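Binding component of ABC transporter (PDB 3K4U) probably serves as the solute-binding component of an ABC transporter, holding a lysine molecule in the cleft between its two lobes. Local coordinates at residues 83-88 against 208-213; 132-137 against 159-164. All coordinates share one frame; numbering follows the deposited sequence.

Contact 1: residues 83-88 against 208-213; sequences NFVEPY and HFLAQI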
ATOM      1  N   ASN E  83       4.896 -33.015  -7.739  1.00 14.64           N
ATOM      2  CA  ASN E  83       4.598 -31.744  -7.065  1.00 14.55           C
ATOM      3  C   ASN E  83       5.482 -30.678  -7.662  1.00 16.42           C
ATOM      4  O   ASN E  83       6.623 -30.961  -8.072  1.00 17.45           O
ATOM      5  CB  ASN E  83       4.940 -31.743  -5.582  1.00 14.84           C
ATOM      6  CG  ASN E  83       3.979 -32.525  -4.730  1.00 13.95           C
ATOM      7  OD1 ASN E  83       2.795 -32.666  -5.032  1.00 16.98           O
ATOM      8  ND2 ASN E  83       4.482 -33.017  -3.626  1.00 15.81           N
ATOM      9  N   PHE E  84       4.976 -29.442  -7.679  1.00 15.70           N
ATOM     10  CA  PHE E  84       5.719 -28.332  -8.203  1.00 14.67           C
ATOM     11  C   PHE E  84       6.061 -27.310  -7.150  1.00 15.62           C
ATOM     12  O   PHE E  84       5.367 -27.180  -6.159  1.00 16.90           O
ATOM     13  CB  PHE E  84       4.907 -27.648  -9.242  1.00 14.44           C
ATOM     14  CG  PHE E  84       4.970 -28.295 -10.566  1.00 10.39           C
ATOM     15  CD1 PHE E  84       6.065 -28.073 -11.385  1.00 13.99           C
ATOM     16  CD2 PHE E  84       3.943 -29.089 -11.014  1.00 13.56           C
ATOM     17  CE1 PHE E  84       6.134 -28.638 -12.609  1.00  9.68           C
ATOM     18  CE2 PHE E  84       4.010 -29.654 -12.261  1.00 10.20           C
ATOM     19  CZ  PHE E  84       5.116 -29.437 -13.049  1.00 13.50           C
ATOM     20  N   VAL E  85       7.165 -26.613  -7.374  1.00 15.15           N
ATOM     21  CA  VAL E  85       7.646 -25.560  -6.526  1.00 15.45           C
ATOM     22  C   VAL E  85       7.067 -24.237  -7.043  1.00 15.09           C
ATOM     23  O   VAL E  85       6.816 -24.120  -8.229  1.00 14.97           O
ATOM     24  CB  VAL E  85       9.184 -25.551  -6.588  1.00 15.76           C
ATOM     25  CG1 VAL E  85       9.761 -24.219  -6.172  1.00  3.24           C
ATOM     26  CG2 VAL E  85       9.717 -26.630  -5.683  1.00  5.15           C
ATOM     27  N   GLU E  86       6.834 -23.255  -6.180  1.00 14.80           N
ATOM     28  CA  GLU E  86       6.323 -21.940  -6.656  1.00 15.38           C
ATOM     29  C   GLU E  86       6.985 -21.592  -7.984  1.00 15.09           C
ATOM     30  O   GLU E  86       8.153 -21.793  -8.143  1.00 16.12           O
ATOM     31  CB  GLU E  86       6.555 -20.842  -5.597  1.00 16.26           C
ATOM     32  CG  GLU E  86       5.558 -20.923  -4.457  1.00 50.08           C
ATOM     33  CD  GLU E  86       4.111 -20.913  -4.967  1.00 19.42           C
ATOM     34  OE1 GLU E  86       3.672 -19.848  -5.487  1.00 51.11           O
ATOM     35  OE2 GLU E  86       3.404 -21.943  -4.858  1.00 50.33           O
ATOM     36  N   PRO E  87       6.246 -21.074  -8.964  1.00 14.93           N
ATOM     37  CA  PRO E  87       6.882 -21.042 -10.281  1.00 14.70           C
ATOM     38  C   PRO E  87       8.080 -20.113 -10.289  1.00 15.87           C
ATOM     39  O   PRO E  87       8.151 -19.251  -9.430  1.00 17.99           O
ATOM     40  CB  PRO E  87       5.764 -20.530 -11.177  1.00 13.83           C
ATOM     41  CG  PRO E  87       4.974 -19.727 -10.318  1.00  6.39           C
ATOM     42  CD  PRO E  87       4.971 -20.351  -8.964  1.00 14.53           C
ATOM     43  N   TYR E  88       9.020 -20.250 -11.221  1.00 14.45           N
ATOM     44  CA  TYR E  88      10.221 -19.441 -11.091  1.00 13.27           C
ATOM     45  C   TYR E  88      10.383 -18.443 -12.215  1.00 14.05           C
ATOM     46  O   TYR E  88      11.124 -17.452 -12.107  1.00 14.83           O
ATOM     47  CB  TYR E  88      11.463 -20.312 -10.900  1.00 12.91           C
ATOM     48  CG  TYR E  88      11.806 -21.202 -12.074  1.00 16.71           C
ATOM     49  CD1 TYR E  88      12.763 -20.818 -13.022  1.00 13.31           C
ATOM     50  CD2 TYR E  88      11.156 -22.408 -12.257  1.00 13.21           C
ATOM     51  CE1 TYR E  88      13.072 -21.630 -14.091  1.00 16.23           C
ATOM     52  CE2 TYR E  88      11.440 -23.204 -13.331  1.00 16.51           C
ATOM     53  CZ  TYR E  88      12.418 -22.831 -14.242  1.00 13.79           C
ATOM     54  OH  TYR E  88      12.712 -23.686 -15.313  1.00 16.27           O
ATOM     55  N   HIS E 208      11.856 -21.631  -0.261  1.00 13.75           N
ATOM     56  CA  HIS E 208      12.651 -20.605   0.385  1.00 14.46           C
ATOM     57  C   HIS E 208      13.958 -20.273  -0.365  1.00 15.29           C
ATOM     58  O   HIS E 208      14.438 -19.140  -0.284  1.00 16.45           O
ATOM     59  CB  HIS E 208      12.950 -20.977   1.827  1.00 14.79           C
ATOM     60  CG  HIS E 208      11.803 -20.764   2.744  1.00 15.41           C
ATOM     61  ND1 HIS E 208      11.191 -21.799   3.413  1.00 14.80           N
ATOM     62  CD2 HIS E 208      11.141 -19.632   3.100  1.00 15.44           C
ATOM     63  CE1 HIS E 208      10.208 -21.307   4.154  1.00 16.22           C
ATOM     64  NE2 HIS E 208      10.155 -19.997   3.979  1.00 14.00           N
ATOM     65  N   PHE E 209      14.516 -21.254  -1.085  1.00 14.64           N
ATOM     66  CA  PHE E 209      15.696 -21.037  -1.936  1.00 13.61           C
ATOM     67  C   PHE E 209      15.312 -20.140  -3.093  1.00 14.19           C
ATOM     68  O   PHE E 209      16.064 -19.215  -3.450  1.00 15.05           O
ATOM     69  CB  PHE E 209      16.305 -22.376  -2.437  1.00 11.48           C
ATOM     70  CG  PHE E 209      17.173 -22.228  -3.662  1.00  4.14           C
ATOM     71  CD1 PHE E 209      18.469 -21.743  -3.561  1.00  8.48           C
ATOM     72  CD2 PHE E 209      16.689 -22.562  -4.907  1.00  7.99           C
ATOM     73  CE1 PHE E 209      19.270 -21.560  -4.704  1.00  4.01           C
ATOM     74  CE2 PHE E 209      17.499 -22.382  -6.058  1.00  5.17           C
ATOM     75  CZ  PHE E 209      18.783 -21.869  -5.945  1.00  6.23           C
ATOM     76  N   LEU E 210      14.125 -20.382  -3.652  1.00 13.97           N
ATOM     77  CA  LEU E 210      13.594 -19.505  -4.719  1.00 13.72           C
ATOM     78  C   LEU E 210      13.394 -18.079  -4.243  1.00 15.07           C
ATOM     79  O   LEU E 210      13.790 -17.146  -4.929  1.00 15.11           O
ATOM     80  CB  LEU E 210      12.307 -20.042  -5.310  1.00 12.11           C
ATOM     81  CG  LEU E 210      11.767 -19.339  -6.551  1.00 16.93           C
ATOM     82  CD1 LEU E 210      12.802 -19.253  -7.667  1.00 11.44           C
ATOM     83  CD2 LEU E 210      10.526 -20.054  -7.076  1.00 11.79           C
ATOM     84  N   ALA E 211      12.808 -17.906  -3.056  1.00 16.29           N
ATOM     85  CA  ALA E 211      12.623 -16.557  -2.500  1.00 16.10           C
ATOM     86  C   ALA E 211      13.979 -15.866  -2.300  1.00 16.74           C
ATOM     87  O   ALA E 211      14.105 -14.682  -2.596  1.00 16.24           O
ATOM     88  CB  ALA E 211      11.893 -16.634  -1.218  1.00 15.54           C
ATOM     89  N   GLN E 212      14.986 -16.617  -1.826  1.00 17.29           N
ATOM     90  CA  GLN E 212      16.353 -16.088  -1.631  1.00 17.77           C
ATOM     91  C   GLN E 212      17.028 -15.544  -2.884  1.00 17.43           C
ATOM     92  O   GLN E 212      17.699 -14.513  -2.841  1.00 16.00           O
ATOM     93  CB  GLN E 212      17.281 -17.128  -1.003  1.00 18.49           C
ATOM     94  CG  GLN E 212      17.650 -16.835   0.446  1.00 34.54           C
ATOM     95  CD  GLN E 212      18.703 -15.730   0.599  1.00 20.11           C
ATOM     96  OE1 GLN E 212      18.882 -15.196   1.686  1.00 34.40           O
ATOM     97  NE2 GLN E 212      19.415 -15.418  -0.472  1.00 34.26           N
ATOM     98  N   ILE E 213      16.859 -16.231  -4.006  1.00 17.67           N
ATOM     99  CA  ILE E 213      17.567 -15.787  -5.204  1.00 17.21           C
ATOM    100  C   ILE E 213      16.856 -14.685  -5.960  1.00 18.55           C
ATOM    101  O   ILE E 213      17.507 -13.876  -6.647  1.00 19.20           O
ATOM    102  CB  ILE E 213      18.064 -16.943  -6.075  1.00 15.33           C
ATOM    103  CG1 ILE E 213      16.930 -17.846  -6.514  1.00  7.47           C
ATOM    104  CG2 ILE E 213      18.990 -17.779  -5.228  1.00  9.69           C
ATOM    105  CD1 ILE E 213      17.100 -18.398  -7.875  1.00 13.75           C
TER
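L210 reaches from helix 200-216 toward the chain at 85-88, and its two methyls share out the contact. L210 CD1 meets the CB of Y88 at 3.7 Å. L210 CD2 turns into the bend of the backbone, near the carbonyl oxygens of E86 and P87. The same methyl, L210 CD2, also comes within 4.3 Å of V85 CG1. The side chain gets there because CG stands anti to the backbone N (chi1 -171°), which carries the fork outward from the helix. A branched leucine suits the place: one methyl can press on the stem of Y88 while the other faces V85, and the side chain packs on W193 as well.

Of the tyrosine side chain it is CB that meets L210. With CG between the backbone N and the carbonyl carbon (chi1 64°), the ring swings off and lies instead among F18, F30, L34 and W193, whose ring meets it with planes about 30° apart. The two ends of this tyrosine therefore serve different neighbours. E86 likewise sets its CB toward the helix, 4.3 Å from L210 CD2, but its carboxylate leads away, as suits an exposed charge; V85, beta-branched and buried, packs further on L203, L206 and W193. No hydrogen bond joins the two segments, although N207 and K214, on the same helix, bind E86 N and Y88 O.

Y88 leads directly into strand 89-98, which with strand 189-195 crosses between the lobes, so this apolar packing lies beside the two-stranded hinge characteristic of this family of solute-binding proteins.

Contact 2: residues 132-137 against 159-164; sequences RLFKNA and MFIFDL. With LYS (lysine), chain K.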
ATOM      1  N   ARG E 132      -5.713 -26.512 -28.862  1.00 37.36           N
ATOM      2  CA  ARG E 132      -6.769 -25.667 -28.330  1.00 37.94           C
ATOM      3  C   ARG E 132      -6.973 -24.435 -29.223  1.00 37.41           C
ATOM      4  O   ARG E 132      -8.052 -24.242 -29.766  1.00 37.83           O
ATOM      5  CB  ARG E 132      -6.402 -25.209 -26.912  1.00 38.98           C
ATOM      6  CG  ARG E 132      -6.899 -26.077 -25.759  1.00 54.92           C
ATOM      7  CD  ARG E 132      -6.402 -25.524 -24.414  1.00 39.89           C
ATOM      8  NE  ARG E 132      -6.320 -24.055 -24.428  1.00 54.90           N
ATOM      9  CZ  ARG E 132      -5.215 -23.329 -24.202  1.00 41.67           C
ATOM     10  NH1 ARG E 132      -4.050 -23.919 -23.914  1.00 54.57           N
ATOM     11  NH2 ARG E 132      -5.280 -21.995 -24.246  1.00 54.47           N
ATOM     12  N   LEU E 133      -5.924 -23.627 -29.380  1.00 36.56           N
ATOM     13  CA  LEU E 133      -5.982 -22.359 -30.110  1.00 36.07           C
ATOM     14  C   LEU E 133      -6.218 -22.480 -31.606  1.00 35.83           C
ATOM     15  O   LEU E 133      -6.930 -21.671 -32.171  1.00 36.32           O
ATOM     16  CB  LEU E 133      -4.701 -21.553 -29.886  1.00 36.00           C
ATOM     17  CG  LEU E 133      -4.637 -20.415 -28.863  1.00 28.76           C
ATOM     18  CD1 LEU E 133      -5.439 -20.664 -27.599  1.00 35.98           C
ATOM     19  CD2 LEU E 133      -3.191 -20.143 -28.510  1.00 36.21           C
ATOM     20  N   PHE E 134      -5.606 -23.460 -32.256  1.00 35.38           N
ATOM     21  CA  PHE E 134      -5.720 -23.561 -33.709  1.00 35.56           C
ATOM     22  C   PHE E 134      -6.686 -24.655 -34.132  1.00 36.36           C
ATOM     23  O   PHE E 134      -6.609 -25.810 -33.676  1.00 36.35           O
ATOM     24  CB  PHE E 134      -4.348 -23.678 -34.381  1.00 34.96           C
ATOM     25  CG  PHE E 134      -3.514 -22.420 -34.262  1.00 32.96           C
ATOM     26  CD1 PHE E 134      -3.607 -21.417 -35.213  1.00 34.29           C
ATOM     27  CD2 PHE E 134      -2.663 -22.225 -33.176  1.00 34.31           C
ATOM     28  CE1 PHE E 134      -2.852 -20.253 -35.098  1.00 32.59           C
ATOM     29  CE2 PHE E 134      -1.915 -21.059 -33.055  1.00 32.34           C
ATOM     30  CZ  PHE E 134      -2.005 -20.078 -34.016  1.00 33.93           C
ATOM     31  N   LYS E 135      -7.615 -24.247 -34.987  1.00 36.93           N
ATOM     32  CA  LYS E 135      -8.787 -25.032 -35.315  1.00 37.86           C
ATOM     33  C   LYS E 135      -8.754 -25.432 -36.773  1.00 37.87           C
ATOM     34  O   LYS E 135      -9.192 -26.522 -37.124  1.00 37.94           O
ATOM     35  CB  LYS E 135     -10.056 -24.214 -35.049  1.00 38.54           C
ATOM     36  CG  LYS E 135      -9.985 -23.229 -33.867  1.00 35.44           C
ATOM     37  CD  LYS E 135      -9.848 -23.947 -32.533  1.00 39.39           C
ATOM     38  CE  LYS E 135     -11.034 -24.884 -32.260  1.00 35.48           C
ATOM     39  NZ  LYS E 135     -10.919 -25.504 -30.899  1.00 39.73           N
ATOM     40  N   ASN E 136      -8.242 -24.532 -37.611  1.00 38.02           N
ATOM     41  CA  ASN E 136      -8.145 -24.752 -39.056  1.00 38.50           C
ATOM     42  C   ASN E 136      -6.761 -25.167 -39.580  1.00 37.90           C
ATOM     43  O   ASN E 136      -6.672 -25.847 -40.602  1.00 37.84           O
ATOM     44  CB  ASN E 136      -8.543 -23.489 -39.831  1.00 39.02           C
ATOM     45  CG  ASN E 136      -9.831 -22.890 -39.369  1.00 34.68           C
ATOM     46  OD1 ASN E 136      -9.853 -21.743 -38.934  1.00 39.50           O
ATOM     47  ND2 ASN E 136     -10.920 -23.644 -39.474  1.00 38.99           N
ATOM     48  N   ALA E 137      -5.695 -24.712 -38.917  1.00 37.00           N
ATOM     49  CA  ALA E 137      -4.351 -24.790 -39.491  1.00 36.12           C
ATOM     50  C   ALA E 137      -3.805 -26.197 -39.414  1.00 35.28           C
ATOM     51  O   ALA E 137      -4.185 -26.952 -38.524  1.00 34.86           O
ATOM     52  CB  ALA E 137      -3.422 -23.817 -38.808  1.00 36.01           C
HETATM   53  N   MSE E 159       5.065 -21.384 -40.097  1.00 38.44           N
HETATM   54  CA  MSE E 159       5.169 -20.804 -38.766  1.00 40.48           C
HETATM   55  C   MSE E 159       5.359 -21.830 -37.661  1.00 36.90           C
HETATM   56  O   MSE E 159       4.803 -22.939 -37.710  1.00 36.93           O
HETATM   57  CB  MSE E 159       3.917 -20.003 -38.459  1.00 46.60           C
HETATM   58  CG  MSE E 159       2.651 -20.754 -38.795  1.00 43.43           C
HETATM   59 SE   MSE E 159       1.109 -19.682 -38.323  1.00 56.91          SE
HETATM   60  CE  MSE E 159      -0.307 -21.013 -38.713  1.00 42.95           C
ATOM     61  N   PHE E 160       6.131 -21.408 -36.660  1.00 33.55           N
ATOM     62  CA  PHE E 160       6.531 -22.195 -35.491  1.00 30.52           C
ATOM     63  C   PHE E 160       5.870 -21.640 -34.212  1.00 28.40           C
ATOM     64  O   PHE E 160       5.742 -20.429 -34.044  1.00 27.88           O
ATOM     65  CB  PHE E 160       8.059 -22.141 -35.385  1.00 29.65           C
ATOM     66  CG  PHE E 160       8.635 -22.963 -34.263  1.00 37.90           C
ATOM     67  CD1 PHE E 160       8.645 -24.358 -34.327  1.00 29.44           C
ATOM     68  CD2 PHE E 160       9.199 -22.349 -33.157  1.00 29.22           C
ATOM     69  CE1 PHE E 160       9.166 -25.105 -33.291  1.00 37.39           C
ATOM     70  CE2 PHE E 160       9.717 -23.109 -32.130  1.00 37.67           C
ATOM     71  CZ  PHE E 160       9.700 -24.489 -32.205  1.00 28.92           C
ATOM     72  N   ILE E 161       5.422 -22.524 -33.330  1.00 27.08           N
ATOM     73  CA  ILE E 161       4.784 -22.119 -32.058  1.00 25.39           C
ATOM     74  C   ILE E 161       5.515 -22.753 -30.892  1.00 25.23           C
ATOM     75  O   ILE E 161       5.815 -23.940 -30.916  1.00 26.05           O
ATOM     76  CB  ILE E 161       3.309 -22.535 -31.942  1.00 23.78           C
ATOM     77  CG1 ILE E 161       2.709 -21.988 -30.622  1.00  9.24           C
ATOM     78  CG2 ILE E 161       3.170 -24.069 -32.009  1.00  8.10           C
ATOM     79  CD1 ILE E 161       1.158 -22.206 -30.451  1.00 21.84           C
ATOM     80  N   PHE E 162       5.788 -21.963 -29.862  1.00 24.35           N
ATOM     81  CA  PHE E 162       6.554 -22.454 -28.733  1.00 23.01           C
ATOM     82  C   PHE E 162       6.666 -21.352 -27.696  1.00 21.90           C
ATOM     83  O   PHE E 162       6.358 -20.202 -27.983  1.00 21.34           O
ATOM     84  CB  PHE E 162       7.958 -22.875 -29.208  1.00 22.22           C
ATOM     85  CG  PHE E 162       8.582 -23.920 -28.355  1.00 18.60           C
ATOM     86  CD1 PHE E 162       8.344 -25.269 -28.602  1.00 21.66           C
ATOM     87  CD2 PHE E 162       9.404 -23.566 -27.301  1.00 21.41           C
ATOM     88  CE1 PHE E 162       8.902 -26.243 -27.781  1.00 18.55           C
ATOM     89  CE2 PHE E 162       9.964 -24.528 -26.485  1.00 18.67           C
ATOM     90  CZ  PHE E 162       9.717 -25.870 -26.725  1.00 21.23           C
ATOM     91  N   ASP E 163       7.110 -21.732 -26.500  1.00 20.99           N
ATOM     92  CA  ASP E 163       7.460 -20.812 -25.452  1.00 20.45           C
ATOM     93  C   ASP E 163       8.245 -19.633 -26.010  1.00 21.90           C
ATOM     94  O   ASP E 163       9.208 -19.791 -26.767  1.00 21.04           O
ATOM     95  CB  ASP E 163       8.253 -21.512 -24.346  1.00 19.82           C
ATOM     96  CG  ASP E 163       7.465 -22.640 -23.658  1.00 35.68           C
ATOM     97  OD1 ASP E 163       7.720 -22.945 -22.456  1.00 18.86           O
ATOM     98  OD2 ASP E 163       6.602 -23.235 -24.324  1.00 19.64           O
ATOM     99  N   LEU E 164       7.792 -18.441 -25.616  1.00 23.96           N
ATOM    100  CA  LEU E 164       8.307 -17.172 -26.117  1.00 25.47           C
ATOM    101  C   LEU E 164       9.806 -16.963 -25.910  1.00 25.04           C
ATOM    102  O   LEU E 164      10.464 -16.359 -26.759  1.00 24.85           O
ATOM    103  CB  LEU E 164       7.535 -16.017 -25.473  1.00 26.87           C
ATOM    104  CG  LEU E 164       7.828 -14.601 -25.940  1.00 32.54           C
ATOM    105  CD1 LEU E 164       6.541 -13.865 -25.898  1.00 27.89           C
ATOM    106  CD2 LEU E 164       8.849 -13.935 -25.049  1.00 27.52           C
TER
HETATM  107  N   LYS K 501       7.147 -25.269 -21.244  1.00 30.74           N
HETATM  108  CA  LYS K 501       7.330 -26.372 -22.164  1.00 30.80           C
HETATM  109  C   LYS K 501       6.572 -27.558 -21.612  1.00 30.93           C
HETATM  110  O   LYS K 501       6.461 -27.689 -20.395  1.00 30.69           O
HETATM  111  CB  LYS K 501       8.819 -26.729 -22.278  1.00 30.98           C
HETATM  112  CG  LYS K 501       9.203 -27.473 -23.535  1.00 24.16           C
HETATM  113  CD  LYS K 501      10.304 -28.434 -23.254  1.00 30.39           C
HETATM  114  CE  LYS K 501      10.976 -28.953 -24.530  1.00 25.37           C
HETATM  115  NZ  LYS K 501      12.264 -29.642 -24.255  1.00 30.30           N
HETATM  116  OXT LYS K 501       6.069 -28.402 -22.351  1.00 31.04           O
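The ring of F134 and the methyl of A137 leave a hollow between them, and the end of M159, a selenomethionine, fills it. M159 CE lies 4.2 Å from A137 CB and 4.5 Å from F134 CE1. The residue leaves its backbone with CG between the N and the carbonyl carbon (chi1 47°) and runs extended beyond it, which carries CE the distance from the strand to the hollow and suits a long, unbranched apolar residue. The small methyl of A137 leaves room for that tip.

At CE2, the other meta carbon, the ring of F134 meets I161 CD1, which approaches obliquely at 4.2 Å. The two side chains start from facing backbones and pass alongside in opposite directions, so the broad phenyl is received between M159 and I161, the alternate residues on one face of the strand. The packing is purely apolar.

F160 and F162 point to the other face. Near the end of the strand, F162 CZ comes within 3.6 Å of CG of the bound lysine, and D163 OD1 accepts a hydrogen bond of 2.7 Å from the ligand's N.

Strand 159-163 runs between strands 117-121 and 89-98. The end of helix 125-133 and the turn after it lie over the face carrying M159 and I161, with L118 touching both and F134, while helix 145-154 packs against F160 and F162 on the reverse.

The two contacts lie on opposite sides of the chain's centre, their own centres 29 Å apart and their nearest atoms about 9 Å apart without touching. In sequence order the segments run 83-88, 132-137, 159-164, 208-213, so both halves of contact 2 fall between those of contact 1. This order reflects the two-lobed fold: the chain leaves the first lobe along strand 89-98, builds the second, and returns along 189-195. Both contacts reach the same mixed sheet, in which 89-98 pairs with 159-163 and with 189-195. Contact 1 thus packs beside the inter-lobe strands, and contact 2 packs within the second lobe, whose strand 159-163 reaches the ligand cleft.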